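Local coordinates for tyrosine specific protein phosphatase, putative (Trypanosoma brucei, PDB 3M4U), which is a protein tyrosine phosphatase that acts as a life cycle switch of the parasite and dephosphorylates the nucleolar protein NOPP44/46, at residues N49-I54 with H228-I233; N57-Y62 with M266-F271; V115-M120 with S223-H228; L170-R175 with V192-W197. All coordinates share one frame; numbering follows the deposited sequence.

Contact 1 (N49-I54 with H228-I233); sequences NRYLDI and HCSAGI. With PO4 (phosphate ion), chain C.
The phosphotyrosine-recognition loop of the phosphatase fold, here Tyr51 with its neighbours Arg50 and Ile54, lies against Ser230 and Ala231 of the phosphate-binding loop. Tip meets tip where the hydroxyls hydrogen-bond, Tyr51 OH standing 2.8 Å from Ser230 OG. The serine oxygen lies in the plane of the phenol, at its edge, and points anti to its own backbone N (chi1 -174°). Because Ser230 OG also has Lys131 O as a hydrogen-bond partner, the serine hydroxyl ties two loops together. The same phenol ring brushes Ala231, with Tyr51 CE2 3.8 Å from Ala231 CB, while Arg50 CG lies 3.5 Å above one face of the ring, offset toward its rim. Arg50 CD passes 3.5 Å from Ser230 O, and the bend at chi3 (-59°) beyond it directs NE to its hydrogen bond with Ala97 O. Residues 228-233 open the HCX5R signature of protein tyrosine phosphatases, whose arginine is Arg235, and a phosphate ion sits in this loop, probably much as the phosphoryl group of a substrate would. Ala231 N donates to PO4 O4 at 2.9 Å, with an N-H...O angle of 146°, and Gly234 N, Arg235 NH1 and Thr236 OG1 add further bonds to the ion. Beside the tyrosine, Ile54 makes a looser apolar contact, its CG1 4.1 Å from Ala231 CB, and its CG2 rests in van der Waals contact on Ala231 O at 3.7 Å.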
# COMPACT_ATOMS: atom_id res chain seq x y z
N ASN A 49 -16.21 -1.61 -5.55
CA ASN A 49 -15.60 -1.51 -4.24
C ASN A 49 -15.59 -2.86 -3.57
O ASN A 49 -16.60 -3.57 -3.60
CB ASN A 49 -16.33 -0.49 -3.35
CG ASN A 49 -16.14 0.93 -3.82
OD1 ASN A 49 -15.15 1.26 -4.47
ND2 ASN A 49 -17.11 1.78 -3.50
N ARG A 50 -14.46 -3.21 -2.98
CA ARG A 50 -14.31 -4.50 -2.31
C ARG A 50 -15.06 -4.50 -1.00
O ARG A 50 -15.74 -5.47 -0.66
CB ARG A 50 -12.84 -4.84 -2.07
CG ARG A 50 -12.61 -6.15 -1.34
CD ARG A 50 -11.14 -6.60 -1.45
NE ARG A 50 -10.71 -6.78 -2.84
CZ ARG A 50 -10.81 -7.92 -3.52
NH1 ARG A 50 -11.35 -9.00 -2.94
NH2 ARG A 50 -10.38 -8.00 -4.78
N TYR A 51 -14.93 -3.42 -0.25
CA TYR A 51 -15.67 -3.33 1.00
C TYR A 51 -16.68 -2.18 0.98
O TYR A 51 -16.46 -1.17 0.31
CB TYR A 51 -14.71 -3.20 2.17
CG TYR A 51 -13.77 -4.37 2.26
CD1 TYR A 51 -14.22 -5.61 2.71
CD2 TYR A 51 -12.44 -4.24 1.88
CE1 TYR A 51 -13.35 -6.69 2.80
CE2 TYR A 51 -11.57 -5.32 1.95
CZ TYR A 51 -12.02 -6.54 2.41
OH TYR A 51 -11.14 -7.60 2.49
N LEU A 52 -17.79 -2.38 1.70
CA LEU A 52 -18.84 -1.37 1.82
C LEU A 52 -18.33 -0.06 2.43
O LEU A 52 -18.59 1.03 1.90
CB LEU A 52 -19.97 -1.90 2.71
CG LEU A 52 -20.94 -2.87 2.06
CD1 LEU A 52 -22.09 -3.19 3.01
CD2 LEU A 52 -21.47 -2.25 0.77
N ASP A 53 -17.62 -0.18 3.54
CA ASP A 53 -17.15 0.95 4.33
C ASP A 53 -15.82 1.56 3.88
O ASP A 53 -15.43 2.62 4.36
CB ASP A 53 -17.04 0.55 5.81
CG ASP A 53 -16.20 -0.73 6.01
OD1 ASP A 53 -16.06 -1.50 5.02
OD2 ASP A 53 -15.67 -0.97 7.13
N ILE A 54 -15.09 0.90 2.98
CA ILE A 54 -13.80 1.44 2.57
C ILE A 54 -13.89 2.23 1.28
O ILE A 54 -14.03 1.66 0.19
CB ILE A 54 -12.68 0.37 2.49
CG1 ILE A 54 -12.19 0.00 3.89
CG2 ILE A 54 -11.48 0.90 1.71
CD1 ILE A 54 -13.10 -0.94 4.65
N HIS A 228 -0.94 -1.60 -2.70
CA HIS A 228 -2.26 -1.99 -2.26
C HIS A 228 -2.16 -3.19 -1.37
O HIS A 228 -1.12 -3.85 -1.29
CB HIS A 228 -3.22 -2.27 -3.43
CG HIS A 228 -2.98 -3.55 -4.17
ND1 HIS A 228 -3.59 -4.74 -3.80
CD2 HIS A 228 -2.26 -3.83 -5.28
CE1 HIS A 228 -3.23 -5.69 -4.65
NE2 HIS A 228 -2.42 -5.17 -5.55
N CYS A 229 -3.24 -3.46 -0.67
CA CYS A 229 -3.35 -4.73 -0.01
C CYS A 229 -4.86 -4.75 -0.11
O CYS A 229 -5.40 -4.03 -0.93
CB CYS A 229 -3.08 -4.63 1.45
N SER A 230 -5.53 -5.58 0.68
CA SER A 230 -6.91 -6.00 0.43
C SER A 230 -7.83 -4.77 0.37
O SER A 230 -8.47 -4.50 -0.65
CB SER A 230 -7.38 -6.97 1.51
OG SER A 230 -8.66 -7.51 1.22
N ALA A 231 -7.86 -4.03 1.47
CA ALA A 231 -8.58 -2.77 1.54
C ALA A 231 -7.69 -1.60 1.15
O ALA A 231 -8.19 -0.53 0.80
CB ALA A 231 -9.14 -2.57 2.95
N GLY A 232 -6.37 -1.78 1.21
CA GLY A 232 -5.46 -0.72 0.82
C GLY A 232 -5.31 0.40 1.84
O GLY A 232 -5.20 1.57 1.48
N ILE A 233 -5.26 0.05 3.12
CA ILE A 233 -5.35 1.04 4.19
C ILE A 233 -4.44 0.69 5.37
O ILE A 233 -3.61 1.50 5.79
CB ILE A 233 -6.80 1.14 4.71
CG1 ILE A 233 -7.64 1.99 3.78
CG2 ILE A 233 -6.82 1.76 6.04
CD1 ILE A 233 -7.26 3.44 3.82
P PO4 C . -4.95 -3.56 3.97
O1 PO4 C . -4.11 -2.66 3.07
O2 PO4 C . -4.04 -4.11 5.04
O3 PO4 C . -6.05 -2.80 4.67
O4 PO4 C . -5.58 -4.66 3.15

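Contact 2 (N57-Y62 with M266-F271); sequences NEETIY and MKQKRF
Asn57 reaches the end of helix 258-269 with both branches of its amide. On one side Asn57 OD1 accepts from Phe271 N at 2.9 Å; the N-H...O angle of 174° makes the bond almost straight, although the donor is tilted 32° from the carbonyl plane and approaches at 121° to the C=O. On the other side Asn57 ND2 donates to water 1 at 3.0 Å, and this water donates a hydrogen bond to Lys267 O in the last turn. The carboxamide thus serves an N-H beyond the helix and, through water, a carbonyl within it. Lys269 O faces Thr60 OG1 at 2.4 Å, a separation too short to be taken literally, and the threonine hydroxyl has a second partner in Asn82 OD1. Within the helix end, Met266 O is shared by two amides, Lys269 N and Arg270 N, each at 3.0 Å. The guanidinium of Arg270 turns to the phosphate-binding loop, where NE and NH2 are bonded to Gly232 O and Ala231 O. Nearer the solvent, Glu59 OE1 and Gln268 NE2 stay 3.6 Å apart, their side chains crossing at about a right angle. Geometrically this is a type I beta turn, Glu58 to Ile61, docked with its flanking asparagine on the C-terminal end of a helix, where backbone groups beyond the regular i to i+4 bonding find side-chain and water partners.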
# COMPACT_ATOMS: atom_id res chain seq x y z
N ASN A 57 -11.17 8.96 -0.71
CA ASN A 57 -11.42 10.38 -0.55
C ASN A 57 -11.45 11.07 -1.91
O ASN A 57 -10.62 10.78 -2.78
CB ASN A 57 -10.37 11.04 0.35
CG ASN A 57 -10.36 10.47 1.76
OD1 ASN A 57 -10.37 9.25 1.95
ND2 ASN A 57 -10.31 11.35 2.76
N GLU A 58 -12.41 11.97 -2.09
CA GLU A 58 -12.62 12.63 -3.37
C GLU A 58 -11.44 13.53 -3.73
O GLU A 58 -10.94 13.54 -4.86
CB GLU A 58 -13.93 13.43 -3.33
CG GLU A 58 -14.37 14.01 -4.68
CD GLU A 58 -14.80 12.95 -5.69
OE1 GLU A 58 -14.55 13.17 -6.90
OE2 GLU A 58 -15.40 11.92 -5.29
N GLU A 59 -10.98 14.28 -2.73
CA GLU A 59 -9.97 15.32 -2.92
C GLU A 59 -8.64 14.79 -3.42
O GLU A 59 -7.87 15.54 -4.05
CB GLU A 59 -9.78 16.05 -1.59
CG GLU A 59 -8.80 17.21 -1.60
CD GLU A 59 -8.58 17.80 -0.20
OE1 GLU A 59 -7.67 17.33 0.52
OE2 GLU A 59 -9.34 18.72 0.19
N THR A 60 -8.35 13.52 -3.15
CA THR A 60 -7.06 12.91 -3.47
C THR A 60 -7.24 11.66 -4.29
O THR A 60 -6.29 10.93 -4.53
CB THR A 60 -6.28 12.50 -2.21
OG1 THR A 60 -7.16 11.79 -1.33
CG2 THR A 60 -5.72 13.73 -1.48
N ILE A 61 -8.48 11.41 -4.70
CA ILE A 61 -8.78 10.21 -5.45
C ILE A 61 -7.85 10.01 -6.65
O ILE A 61 -7.45 10.97 -7.33
CB ILE A 61 -10.24 10.21 -5.93
CG1 ILE A 61 -10.73 8.78 -6.17
CG2 ILE A 61 -10.39 11.09 -7.18
CD1 ILE A 61 -12.22 8.67 -6.42
N TYR A 62 -7.52 8.75 -6.91
CA TYR A 62 -6.65 8.40 -8.03
C TYR A 62 -7.22 7.16 -8.69
O TYR A 62 -7.70 6.25 -7.99
CB TYR A 62 -5.24 8.11 -7.52
CG TYR A 62 -4.18 7.97 -8.61
CD1 TYR A 62 -3.34 9.03 -8.91
CD2 TYR A 62 -4.02 6.79 -9.31
CE1 TYR A 62 -2.36 8.92 -9.89
CE2 TYR A 62 -3.05 6.66 -10.30
CZ TYR A 62 -2.21 7.73 -10.58
OH TYR A 62 -1.24 7.62 -11.56
N MET A 266 -1.22 11.00 6.20
CA MET A 266 -1.75 9.87 5.44
C MET A 266 -3.25 9.70 5.65
O MET A 266 -4.01 9.52 4.68
CB MET A 266 -1.00 8.56 5.75
CG MET A 266 0.32 8.42 4.98
SD MET A 266 1.07 6.78 5.14
CE MET A 266 0.99 6.52 6.92
N LYS A 267 -3.68 9.76 6.90
CA LYS A 267 -5.10 9.59 7.21
C LYS A 267 -5.95 10.69 6.58
O LYS A 267 -7.11 10.48 6.23
CB LYS A 267 -5.30 9.55 8.72
CG LYS A 267 -4.81 8.26 9.35
CD LYS A 267 -5.04 8.23 10.84
CE LYS A 267 -4.91 6.83 11.40
NZ LYS A 267 -5.92 5.91 10.83
N GLN A 268 -5.35 11.86 6.40
CA GLN A 268 -6.01 12.99 5.77
C GLN A 268 -6.22 12.75 4.27
O GLN A 268 -7.19 13.23 3.67
CB GLN A 268 -5.18 14.26 5.99
CG GLN A 268 -5.95 15.56 5.80
CD GLN A 268 -5.87 16.11 4.39
OE1 GLN A 268 -4.91 15.83 3.66
NE2 GLN A 268 -6.86 16.90 3.99
N LYS A 269 -5.30 12.00 3.66
CA LYS A 269 -5.33 11.78 2.22
C LYS A 269 -6.18 10.57 1.81
O LYS A 269 -6.72 10.51 0.70
CB LYS A 269 -3.92 11.63 1.68
CG LYS A 269 -3.04 12.82 1.97
CD LYS A 269 -1.65 12.58 1.42
CE LYS A 269 -0.73 13.76 1.69
NZ LYS A 269 -1.06 14.91 0.80
N ARG A 270 -6.28 9.61 2.72
CA ARG A 270 -7.05 8.40 2.48
C ARG A 270 -7.53 7.88 3.83
O ARG A 270 -6.75 7.34 4.62
CB ARG A 270 -6.22 7.35 1.71
CG ARG A 270 -6.98 6.06 1.40
CD ARG A 270 -6.23 5.11 0.42
NE ARG A 270 -6.83 3.77 0.40
CZ ARG A 270 -7.91 3.43 -0.31
NH1 ARG A 270 -8.53 4.33 -1.08
NH2 ARG A 270 -8.38 2.19 -0.25
N PHE A 271 -8.82 8.06 4.10
CA PHE A 271 -9.40 7.67 5.38
C PHE A 271 -9.03 6.25 5.81
O PHE A 271 -9.34 5.28 5.11
CB PHE A 271 -10.94 7.81 5.35
CG PHE A 271 -11.60 7.55 6.69
CD1 PHE A 271 -11.70 8.56 7.63
CD2 PHE A 271 -12.10 6.30 7.00
CE1 PHE A 271 -12.29 8.32 8.87
CE2 PHE A 271 -12.69 6.06 8.23
CZ PHE A 271 -12.79 7.07 9.17
O HOH W 1 -9.39 11.19 5.66

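Contact 3 (V115-M120 with S223-H228); sequences VDLVVM and SPILVH
Leu226 O receives the shortest backbone bond between the two strands, from Val119 N at 2.7 Å with an N-H...O angle of 164°; Val118 CA adds a C-H...O contact to the same oxygen at 3.2 Å. Val119 O in turn accepts from His228 N at 2.8 Å, and Leu117 O from Leu226 N. Strands 117-120 and 225-228 run parallel, their axes 14° apart, in the central sheet of the phosphatase fold, and the second leads directly into the phosphate-binding loop. On one face Val118 and Leu226 lie side by side, CG1 4.1 Å from CD2, beneath helix 103-112. His228 follows on that face, its CG turned between the backbone N and the carbonyl carbon (chi1 75°), which swings the ring back toward Met120. There the extended methionine chain crosses the CE1 corner, Met120 CG being 3.5 Å from His228 CE1, while Tyr135 OH bonds His228 NE2. Across the other face Leu117 CD2 meets Ile225 CG2, and Val119 CB meets Val227 CG2. Before the strands pair, water 2 bridges Asp116 N and Pro224 O, accepting from the amide and donating to the carbonyl.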
# COMPACT_ATOMS: atom_id res chain seq x y z
N VAL A 115 2.77 3.19 -14.57
CA VAL A 115 3.25 2.84 -13.25
C VAL A 115 4.29 1.72 -13.41
O VAL A 115 4.01 0.69 -14.03
CB VAL A 115 2.07 2.41 -12.35
CG1 VAL A 115 2.57 1.79 -11.06
CG2 VAL A 115 1.16 3.61 -12.07
N ASP A 116 5.49 1.94 -12.88
CA ASP A 116 6.59 0.97 -13.05
C ASP A 116 6.61 -0.09 -11.95
O ASP A 116 6.99 -1.24 -12.19
CB ASP A 116 7.94 1.69 -13.11
CG ASP A 116 8.04 2.66 -14.28
OD1 ASP A 116 7.64 2.29 -15.42
OD2 ASP A 116 8.50 3.80 -14.06
N LEU A 117 6.18 0.30 -10.76
CA LEU A 117 6.17 -0.61 -9.63
C LEU A 117 4.80 -0.70 -8.95
O LEU A 117 4.17 0.32 -8.66
CB LEU A 117 7.24 -0.21 -8.61
CG LEU A 117 7.39 -1.09 -7.38
CD1 LEU A 117 7.73 -2.53 -7.77
CD2 LEU A 117 8.45 -0.52 -6.45
N VAL A 118 4.35 -1.93 -8.72
CA VAL A 118 3.17 -2.23 -7.92
C VAL A 118 3.54 -3.14 -6.75
O VAL A 118 4.10 -4.21 -6.97
CB VAL A 118 2.12 -2.98 -8.73
CG1 VAL A 118 1.17 -3.72 -7.78
CG2 VAL A 118 1.40 -2.02 -9.66
N VAL A 119 3.23 -2.71 -5.53
CA VAL A 119 3.48 -3.53 -4.34
C VAL A 119 2.17 -4.04 -3.73
O VAL A 119 1.25 -3.25 -3.47
CB VAL A 119 4.34 -2.77 -3.28
CG1 VAL A 119 4.74 -3.70 -2.12
CG2 VAL A 119 5.59 -2.16 -3.91
N MET A 120 2.09 -5.36 -3.53
CA MET A 120 0.89 -6.02 -3.01
C MET A 120 1.19 -6.68 -1.66
O MET A 120 2.04 -7.59 -1.58
CB MET A 120 0.40 -7.08 -4.01
CG MET A 120 -0.76 -7.97 -3.55
SD MET A 120 -1.35 -9.03 -4.90
CE MET A 120 -2.75 -9.89 -4.17
N SER A 223 6.65 7.98 -12.21
CA SER A 223 5.25 7.74 -11.91
C SER A 223 5.11 7.32 -10.46
O SER A 223 6.08 6.85 -9.85
CB SER A 223 4.71 6.64 -12.81
OG SER A 223 5.19 6.78 -14.14
N PRO A 224 3.90 7.47 -9.89
CA PRO A 224 3.63 7.01 -8.53
C PRO A 224 3.97 5.55 -8.43
O PRO A 224 3.91 4.83 -9.44
CB PRO A 224 2.12 7.17 -8.39
CG PRO A 224 1.76 8.22 -9.38
CD PRO A 224 2.71 8.04 -10.53
N ILE A 225 4.34 5.12 -7.24
CA ILE A 225 4.48 3.70 -6.95
C ILE A 225 3.15 3.31 -6.36
O ILE A 225 2.68 3.95 -5.42
CB ILE A 225 5.60 3.43 -5.93
CG1 ILE A 225 6.97 3.70 -6.57
CG2 ILE A 225 5.50 1.99 -5.40
CD1 ILE A 225 8.15 3.64 -5.62
N LEU A 226 2.53 2.29 -6.95
CA LEU A 226 1.24 1.84 -6.44
C LEU A 226 1.38 0.73 -5.42
O LEU A 226 1.97 -0.32 -5.68
CB LEU A 226 0.32 1.39 -7.57
CG LEU A 226 -1.07 0.95 -7.11
CD1 LEU A 226 -2.09 1.22 -8.20
CD2 LEU A 226 -1.10 -0.53 -6.71
N VAL A 227 0.81 0.98 -4.25
CA VAL A 227 0.81 0.01 -3.16
C VAL A 227 -0.63 -0.32 -2.81
O VAL A 227 -1.47 0.58 -2.65
CB VAL A 227 1.50 0.60 -1.91
CG1 VAL A 227 1.44 -0.38 -0.72
CG2 VAL A 227 2.94 1.01 -2.22
N HIS A 228 -0.94 -1.60 -2.70
CA HIS A 228 -2.26 -1.99 -2.26
C HIS A 228 -2.16 -3.19 -1.37
O HIS A 228 -1.12 -3.85 -1.29
CB HIS A 228 -3.22 -2.27 -3.43
CG HIS A 228 -2.98 -3.55 -4.17
ND1 HIS A 228 -3.59 -4.74 -3.80
CD2 HIS A 228 -2.26 -3.83 -5.28
CE1 HIS A 228 -3.23 -5.69 -4.65
NE2 HIS A 228 -2.42 -5.17 -5.55
O HOH W 2 5.92 3.55 -10.53

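Contact 4 (L170-R175 with V192-W197); sequences LDIVRR and VQYVGW
The Tyr194 ring takes Asp171 O at its edge, in plane, with Tyr194 CD1 3.2 Å from that oxygen, while the chain ahead folds back over one face: Gly196 N lies 3.2 Å above the ring plane and Trp197 N follows, both offset toward the rim. Beyond the ring, Tyr194 OH accepts from Glu204 N. The second flat group, the Arg175 guanidinium, has Val173 CG1 of its own strand over the centre of one face and Gln193 at its edge. Arg175 NH2 donates to Gln193 OE1 at 2.8 Å, with an N-H...O angle of 167°, whereas the NH1 bond to the same oxygen is weak. The oxygen lies almost in the guanidinium plane, yet the amide plane is turned 42° from it. Gln193 NE2 is held separately by Thr122 O, which fixes the sense of the amide, and Arg175 also makes a cation-pi contact with Trp136. Strands 172-180 and 187-194 form an antiparallel beta hairpin here; Val173 and Gln193 are a hydrogen-bonded pair, N to O in both directions at 2.9 Å. Past the hairpin, Trp197 begins the WPD sequence of the family's mobile loop. On the face carrying Tyr194, Ile172 CG2 packs tightly on Val192 CG1 at 3.6 Å, and Arg174 runs beside Val192 to a salt bridge with Glu211 on helix 206-217. At the other end Asp171, which with Ile172 forms a G1 beta bulge opposite Asp167, accepts from Val195 N at 3.1 Å through its carbonyl oxygen and presses CG on Val195 CG2.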
# COMPACT_ATOMS: atom_id res chain seq x y z
N LEU A 170 11.99 -14.66 2.44
CA LEU A 170 11.36 -13.38 2.70
C LEU A 170 9.87 -13.38 2.32
O LEU A 170 9.16 -12.41 2.57
CB LEU A 170 12.11 -12.26 1.98
CG LEU A 170 13.58 -12.07 2.38
CD1 LEU A 170 14.15 -10.89 1.64
CD2 LEU A 170 13.76 -11.91 3.91
N ASP A 171 9.41 -14.49 1.74
CA ASP A 171 8.02 -14.58 1.28
C ASP A 171 7.64 -13.44 0.32
O ASP A 171 6.56 -12.82 0.45
CB ASP A 171 7.07 -14.60 2.47
CG ASP A 171 6.61 -16.00 2.81
OD1 ASP A 171 6.94 -16.93 2.05
OD2 ASP A 171 5.92 -16.16 3.84
N ILE A 172 8.52 -13.19 -0.64
CA ILE A 172 8.36 -12.13 -1.61
C ILE A 172 8.49 -12.69 -3.02
O ILE A 172 9.53 -13.24 -3.38
CB ILE A 172 9.39 -11.00 -1.38
CG1 ILE A 172 9.13 -10.32 -0.03
CG2 ILE A 172 9.40 -9.99 -2.53
CD1 ILE A 172 10.19 -9.33 0.41
N VAL A 173 7.43 -12.55 -3.81
CA VAL A 173 7.44 -12.88 -5.23
C VAL A 173 7.58 -11.62 -6.08
O VAL A 173 6.90 -10.63 -5.84
CB VAL A 173 6.13 -13.57 -5.66
CG1 VAL A 173 6.29 -14.18 -7.06
CG2 VAL A 173 5.72 -14.62 -4.64
N ARG A 174 8.46 -11.67 -7.07
CA ARG A 174 8.54 -10.61 -8.06
C ARG A 174 7.96 -11.12 -9.38
O ARG A 174 8.37 -12.19 -9.86
CB ARG A 174 9.99 -10.14 -8.26
CG ARG A 174 10.67 -9.61 -7.00
CD ARG A 174 12.14 -9.31 -7.28
NE ARG A 174 12.70 -8.33 -6.35
CZ ARG A 174 13.08 -8.62 -5.11
NH1 ARG A 174 12.93 -9.85 -4.64
NH2 ARG A 174 13.57 -7.67 -4.34
N ARG A 175 6.99 -10.39 -9.94
CA ARG A 175 6.36 -10.77 -11.20
C ARG A 175 6.47 -9.66 -12.24
O ARG A 175 5.71 -8.70 -12.23
CB ARG A 175 4.90 -11.15 -10.98
CG ARG A 175 4.69 -12.41 -10.13
CD ARG A 175 3.20 -12.76 -10.01
NE ARG A 175 2.95 -13.90 -9.12
CZ ARG A 175 2.57 -13.79 -7.84
NH1 ARG A 175 2.35 -14.88 -7.11
NH2 ARG A 175 2.40 -12.60 -7.29
N VAL A 192 5.50 -6.63 -6.96
CA VAL A 192 6.14 -7.33 -5.87
C VAL A 192 5.08 -7.68 -4.82
O VAL A 192 4.43 -6.79 -4.26
CB VAL A 192 7.28 -6.46 -5.27
CG1 VAL A 192 7.90 -7.12 -4.04
CG2 VAL A 192 8.34 -6.19 -6.33
N GLN A 193 4.89 -8.98 -4.56
CA GLN A 193 3.90 -9.43 -3.60
C GLN A 193 4.55 -10.01 -2.36
O GLN A 193 5.41 -10.91 -2.45
CB GLN A 193 2.95 -10.46 -4.21
CG GLN A 193 1.78 -10.83 -3.32
CD GLN A 193 1.12 -12.14 -3.72
OE1 GLN A 193 1.58 -12.81 -4.65
NE2 GLN A 193 0.04 -12.52 -3.01
N TYR A 194 4.14 -9.49 -1.21
CA TYR A 194 4.60 -10.00 0.07
C TYR A 194 3.45 -10.71 0.74
O TYR A 194 2.37 -10.11 0.94
CB TYR A 194 5.09 -8.86 0.95
CG TYR A 194 5.47 -9.29 2.36
CD1 TYR A 194 6.20 -10.46 2.58
CD2 TYR A 194 5.13 -8.51 3.46
CE1 TYR A 194 6.54 -10.85 3.87
CE2 TYR A 194 5.48 -8.88 4.75
CZ TYR A 194 6.19 -10.06 4.95
OH TYR A 194 6.53 -10.42 6.24
N VAL A 195 3.68 -11.98 1.10
CA VAL A 195 2.63 -12.83 1.65
C VAL A 195 2.81 -13.19 3.13
O VAL A 195 2.07 -14.02 3.68
CB VAL A 195 2.44 -14.11 0.80
CG1 VAL A 195 2.16 -13.75 -0.65
CG2 VAL A 195 3.67 -15.02 0.89
N GLY A 196 3.78 -12.56 3.79
CA GLY A 196 4.01 -12.81 5.20
C GLY A 196 3.44 -11.70 6.05
O GLY A 196 3.93 -11.42 7.14
N TRP A 197 2.38 -11.06 5.55
CA TRP A 197 1.75 -9.94 6.25
C TRP A 197 0.23 -10.08 6.31
O TRP A 197 -0.46 -9.71 5.36
CB TRP A 197 2.15 -8.62 5.57
CG TRP A 197 2.00 -7.39 6.44
CD1 TRP A 197 1.33 -7.30 7.63
CD2 TRP A 197 2.52 -6.08 6.17
NE1 TRP A 197 1.40 -6.02 8.11
CE2 TRP A 197 2.13 -5.25 7.24
CE3 TRP A 197 3.29 -5.54 5.14
CZ2 TRP A 197 2.48 -3.90 7.30
CZ3 TRP A 197 3.63 -4.20 5.20
CH2 TRP A 197 3.23 -3.39 6.27

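Overall arrangement
From the N terminus, residues 49-54 and 57-62 come first, and their partners are met only late in the chain. Contact 1 closes at 228-233 and contact 2 at 266-271, so these two loops cross; the two contacts meet through Arg270. Contact 3, from 115-120 to 223-228, is nested inside both and shares His228 with contact 1. Contact 4, a short hairpin closure, lies inside contact 3 and adjoins it where Val192 bonds to Val118 and Met120. Together they connect the central sheet and its hairpin with the phosphate-binding loop, the recognition loop and the end of helix 258-269.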